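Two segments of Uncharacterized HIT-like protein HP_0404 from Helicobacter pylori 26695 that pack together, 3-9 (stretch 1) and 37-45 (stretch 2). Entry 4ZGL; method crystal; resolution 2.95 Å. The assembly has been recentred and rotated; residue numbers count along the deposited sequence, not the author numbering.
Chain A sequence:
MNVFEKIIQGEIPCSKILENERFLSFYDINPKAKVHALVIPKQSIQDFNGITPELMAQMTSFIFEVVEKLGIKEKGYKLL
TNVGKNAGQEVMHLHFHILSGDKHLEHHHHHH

Stretch 1 (3-9) VFEKIIQ
Stretch 2 (37-45) ALVIPKQSI

Stretch 1 is helical, with I7 N hydrogen-bonded to V3 O at 3.3 Å, I8 N to F4 O at 3.0 Å and Q9 N to E5 O at 3.1 Å. Stretch 2 is a strand through P41, then loop. The helix and strand axes pass 10.1 Å apart at closest, and their N-to-C directions differ by 74°, so the helix lies steeply across the strand. No hydrogen bond joins the two stretches; the contact is mainly apolar and buries 331 Å² in total.

A37 makes no contact. L38 (phi/psi -122/135) points its CB toward the helix. Its rotamer is m, t, and L38 CD1 lies 3.7 Å from F4 CZ. F4 reaches it with chi1 m and chi2 -22°. V39 (-114/123, chi1 t) is out of reach, as expected from strand alternation.

I40 (-131/144) again points toward the helix, with I40 CA 8.1 Å from F4 CA. Its chi1 is p and chi2 t. I40 CD1 touches two helix residues one turn apart, 3.9 Å from F4 CB and 3.7 Å from I8 CG1. I40 CG2 and L38 CD1 both meet the F4 ring obliquely.

P41 (-78/137) directs its CB away, so its ring takes no part. P41 O still lies 3.8 Å from I8 CD1. I8 is m, t, with CB toward stretch 2.

At K42 (-66/-31) the backbones come closer, with K42 CA 6.2 Å from I8 CA. K42 O is 3.8 Å from I8 CG2. K42 points its CB sideways, and K42 CB is 4.3 Å from I8 CG2; the rotamer is m, t, t, t, and the end of the side chain leads away. NZ is hydrogen-bonded elsewhere in the structure.

Q43 (-62/147) points away. S44 (-78/95, chi1 t) sits with S44 CA 7.7 Å from E5 CA. S44 OG is 3.7 Å from E5 OE2, too long for a hydrogen bond. E5 is m, t, with chi3 -22°. I45 (-135/136) turns away.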

ATOM      1  N   VAL A   3      14.515  -3.722 -15.305  1.00 67.86           N
ATOM      2  CA  VAL A   3      15.234  -4.553 -14.325  1.00 68.07           C
ATOM      3  C   VAL A   3      14.375  -5.618 -13.631  1.00 66.57           C
ATOM      4  O   VAL A   3      14.826  -6.752 -13.478  1.00 67.69           O
ATOM      5  CB  VAL A   3      16.012  -3.701 -13.285  1.00 67.84           C
ATOM      6  CG1 VAL A   3      15.076  -2.917 -12.373  1.00 65.25           C
ATOM      7  CG2 VAL A   3      16.944  -4.576 -12.460  1.00 68.89           C
ATOM      8  N   PHE A   4      13.152  -5.272 -13.229  1.00 64.36           N
ATOM      9  CA  PHE A   4      12.261  -6.250 -12.585  1.00 63.22           C
ATOM     10  C   PHE A   4      11.691  -7.241 -13.590  1.00 64.29           C
ATOM     11  O   PHE A   4      11.461  -8.404 -13.255  1.00 64.61           O
ATOM     12  CB  PHE A   4      11.110  -5.569 -11.824  1.00 60.88           C
ATOM     13  CG  PHE A   4      11.537  -4.795 -10.599  1.00 59.85           C
ATOM     14  CD1 PHE A   4      12.738  -5.065  -9.941  1.00 60.83           C
ATOM     15  CD2 PHE A   4      10.708  -3.813 -10.078  1.00 58.14           C
ATOM     16  CE1 PHE A   4      13.107  -4.347  -8.814  1.00 60.13           C
ATOM     17  CE2 PHE A   4      11.073  -3.097  -8.949  1.00 57.38           C
ATOM     18  CZ  PHE A   4      12.274  -3.365  -8.316  1.00 58.39           C
ATOM     19  N   GLU A   5      11.461  -6.785 -14.819  1.00 65.08           N
ATOM     20  CA  GLU A   5      10.997  -7.678 -15.893  1.00 66.56           C
ATOM     21  C   GLU A   5      12.056  -8.739 -16.195  1.00 68.82           C
ATOM     22  O   GLU A   5      11.733  -9.895 -16.458  1.00 69.84           O
ATOM     23  CB  GLU A   5      10.678  -6.897 -17.170  1.00 67.36           C
ATOM     24  CG  GLU A   5       9.416  -6.047 -17.111  1.00 65.70           C
ATOM     25  CD  GLU A   5       9.186  -5.231 -18.376  1.00 66.87           C
ATOM     26  OE1 GLU A   5      10.152  -4.962 -19.134  1.00 68.64           O
ATOM     27  OE2 GLU A   5       8.015  -4.862 -18.617  1.00 66.27           O
ATOM     28  N   LYS A   6      13.321  -8.326 -16.157  1.00 69.85           N
ATOM     29  CA  LYS A   6      14.445  -9.239 -16.341  1.00 72.25           C
ATOM     30  C   LYS A   6      14.477 -10.308 -15.255  1.00 71.95           C
ATOM     31  O   LYS A   6      14.768 -11.468 -15.533  1.00 73.84           O
ATOM     32  CB  LYS A   6      15.763  -8.461 -16.345  1.00 73.51           C
ATOM     33  CG  LYS A   6      16.016  -7.692 -17.637  1.00 75.03           C
ATOM     34  CD  LYS A   6      17.285  -6.865 -17.584  1.00 76.50           C
ATOM     35  CE  LYS A   6      17.231  -5.666 -18.536  1.00 77.13           C
ATOM     36  NZ  LYS A   6      18.607  -5.120 -18.830  1.00 79.80           N
ATOM     37  N   ILE A   7      14.189  -9.905 -14.019  1.00 69.85           N
ATOM     38  CA  ILE A   7      14.129 -10.840 -12.894  1.00 69.56           C
ATOM     39  C   ILE A   7      13.020 -11.855 -13.128  1.00 69.54           C
ATOM     40  O   ILE A   7      13.216 -13.054 -12.934  1.00 71.03           O
ATOM     41  CB  ILE A   7      13.913 -10.107 -11.552  1.00 67.36           C
ATOM     42  CG1 ILE A   7      15.129  -9.230 -11.244  1.00 67.93           C
ATOM     43  CG2 ILE A   7      13.680 -11.101 -10.421  1.00 67.18           C
ATOM     44  CD1 ILE A   7      15.036  -8.453  -9.946  1.00 66.14           C
ATOM     45  N   ILE A   8      11.863 -11.364 -13.558  1.00 68.19           N
ATOM     46  CA  ILE A   8      10.715 -12.218 -13.834  1.00 68.40           C
ATOM     47  C   ILE A   8      11.070 -13.281 -14.895  1.00 71.17           C
ATOM     48  O   ILE A   8      10.593 -14.399 -14.804  1.00 72.18           O
ATOM     49  CB  ILE A   8       9.478 -11.374 -14.264  1.00 66.90           C
ATOM     50  CG1 ILE A   8       8.994 -10.487 -13.107  1.00 64.40           C
ATOM     51  CG2 ILE A   8       8.317 -12.260 -14.700  1.00 67.70           C
ATOM     52  CD1 ILE A   8       8.160  -9.308 -13.555  1.00 63.14           C
ATOM     53  N   GLN A   9      11.865 -12.913 -15.902  1.00 72.59           N
ATOM     54  CA  GLN A   9      12.126 -13.815 -17.106  1.00 75.48           C
ATOM     55  C   GLN A   9      13.089 -15.144 -17.396  1.00 78.67           C
ATOM     56  O   GLN A   9      12.837 -15.847 -18.398  1.00 80.78           O
ATOM     57  CB  GLN A   9      12.231 -12.832 -18.297  1.00 75.95           C
ATOM     58  CG  GLN A   9      10.945 -12.050 -18.645  1.00 74.33           C
ATOM     59  CD  GLN A   9      11.072 -11.328 -19.991  1.00 75.65           C
ATOM     60  OE1 GLN A   9      12.179 -11.024 -20.451  1.00 77.09           O
ATOM     61  NE2 GLN A   9       9.940 -11.060 -20.632  1.00 75.46           N
ATOM     62  N   ALA A  37      12.083  -5.920   1.562  1.00 57.46           N
ATOM     63  CA  ALA A  37      11.648  -6.801   0.480  1.00 57.44           C
ATOM     64  C   ALA A  37      10.813  -6.046  -0.554  1.00 55.92           C
ATOM     65  O   ALA A  37      10.267  -4.976  -0.274  1.00 54.68           O
ATOM     66  CB  ALA A  37      10.850  -7.964   1.044  1.00 57.69           C
ATOM     67  N   LEU A  38      10.732  -6.620  -1.752  1.00 56.29           N
ATOM     68  CA  LEU A  38       9.914  -6.084  -2.832  1.00 55.25           C
ATOM     69  C   LEU A  38       8.929  -7.154  -3.260  1.00 55.35           C
ATOM     70  O   LEU A  38       9.304  -8.312  -3.399  1.00 56.68           O
ATOM     71  CB  LEU A  38      10.791  -5.698  -4.020  1.00 56.06           C
ATOM     72  CG  LEU A  38      11.731  -4.514  -3.800  1.00 56.29           C
ATOM     73  CD1 LEU A  38      12.827  -4.510  -4.852  1.00 57.90           C
ATOM     74  CD2 LEU A  38      10.961  -3.203  -3.819  1.00 54.85           C
ATOM     75  N   VAL A  39       7.668  -6.773  -3.445  1.00 54.24           N
ATOM     76  CA  VAL A  39       6.647  -7.691  -3.950  1.00 54.61           C
ATOM     77  C   VAL A  39       6.191  -7.216  -5.323  1.00 54.45           C
ATOM     78  O   VAL A  39       5.727  -6.080  -5.466  1.00 53.42           O
ATOM     79  CB  VAL A  39       5.426  -7.765  -3.017  1.00 54.02           C
ATOM     80  CG1 VAL A  39       4.394  -8.740  -3.569  1.00 54.84           C
ATOM     81  CG2 VAL A  39       5.863  -8.164  -1.617  1.00 54.37           C
ATOM     82  N   ILE A  40       6.308  -8.091  -6.322  1.00 55.69           N
ATOM     83  CA  ILE A  40       5.961  -7.719  -7.698  1.00 55.93           C
ATOM     84  C   ILE A  40       5.042  -8.736  -8.365  1.00 57.02           C
ATOM     85  O   ILE A  40       5.131  -9.943  -8.099  1.00 58.14           O
ATOM     86  CB  ILE A  40       7.171  -7.371  -8.596  1.00 56.69           C
ATOM     87  CG1 ILE A  40       8.032  -8.605  -8.946  1.00 58.47           C
ATOM     88  CG2 ILE A  40       7.964  -6.261  -7.933  1.00 55.87           C
ATOM     89  CD1 ILE A  40       9.009  -8.382 -10.076  1.00 59.70           C
ATOM     90  N   PRO A  41       4.116  -8.238  -9.199  1.00 56.94           N
ATOM     91  CA  PRO A  41       3.290  -9.132  -9.999  1.00 58.38           C
ATOM     92  C   PRO A  41       4.095  -9.622 -11.190  1.00 59.89           C
ATOM     93  O   PRO A  41       4.825  -8.838 -11.793  1.00 59.72           O
ATOM     94  CB  PRO A  41       2.141  -8.228 -10.447  1.00 57.91           C
ATOM     95  CG  PRO A  41       2.742  -6.865 -10.489  1.00 56.68           C
ATOM     96  CD  PRO A  41       3.685  -6.830  -9.321  1.00 55.76           C
ATOM     97  N   LYS A  42       3.993 -10.909 -11.502  1.00 61.60           N
ATOM     98  CA  LYS A  42       4.685 -11.467 -12.665  1.00 63.40           C
ATOM     99  C   LYS A  42       4.119 -10.889 -13.960  1.00 63.99           C
ATOM    100  O   LYS A  42       4.837 -10.735 -14.946  1.00 64.99           O
ATOM    101  CB  LYS A  42       4.578 -12.992 -12.677  1.00 65.39           C
ATOM    102  CG  LYS A  42       5.386 -13.678 -11.590  1.00 65.46           C
ATOM    103  CD  LYS A  42       5.185 -15.179 -11.645  1.00 67.74           C
ATOM    104  CE  LYS A  42       6.231 -15.915 -10.830  1.00 68.48           C
ATOM    105  NZ  LYS A  42       6.089 -17.385 -11.004  1.00 71.11           N
ATOM    106  N   GLN A  43       2.829 -10.570 -13.940  1.00 63.63           N
ATOM    107  CA  GLN A  43       2.170  -9.905 -15.055  1.00 64.24           C
ATOM    108  C   GLN A  43       2.788  -8.529 -15.294  1.00 63.06           C
ATOM    109  O   GLN A  43       3.219  -7.862 -14.354  1.00 61.31           O
ATOM    110  CB  GLN A  43       0.675  -9.768 -14.766  1.00 64.16           C
ATOM    111  CG  GLN A  43      -0.162  -9.293 -15.944  1.00 65.44           C
ATOM    112  CD  GLN A  43      -1.615  -9.074 -15.569  1.00 65.53           C
ATOM    113  OE1 GLN A  43      -2.180  -9.818 -14.761  1.00 65.73           O
ATOM    114  NE2 GLN A  43      -2.228  -8.048 -16.147  1.00 65.65           N
ATOM    115  N   SER A  44       2.829  -8.117 -16.558  1.00 64.29           N
ATOM    116  CA  SER A  44       3.461  -6.861 -16.949  1.00 63.76           C
ATOM    117  C   SER A  44       2.562  -5.679 -16.636  1.00 62.52           C
ATOM    118  O   SER A  44       1.663  -5.347 -17.398  1.00 63.50           O
ATOM    119  CB  SER A  44       3.798  -6.871 -18.439  1.00 65.91           C
ATOM    120  OG  SER A  44       4.354  -5.631 -18.835  1.00 65.72           O
ATOM    121  N   ILE A  45       2.785  -5.077 -15.478  1.00 60.62           N
ATOM    122  CA  ILE A  45       2.013  -3.943 -15.043  1.00 59.50           C
ATOM    123  C   ILE A  45       2.920  -2.870 -14.474  1.00 58.27           C
ATOM    124  O   ILE A  45       3.785  -3.175 -13.664  1.00 57.52           O
ATOM    125  CB  ILE A  45       1.054  -4.382 -13.951  1.00 58.60           C
ATOM    126  CG1 ILE A  45       0.275  -5.636 -14.312  1.00 60.06           C
ATOM    127  CG2 ILE A  45       0.059  -3.292 -13.576  1.00 57.89           C
ATOM    128  CD1 ILE A  45      -0.281  -6.300 -13.074  1.00 59.38           C
TER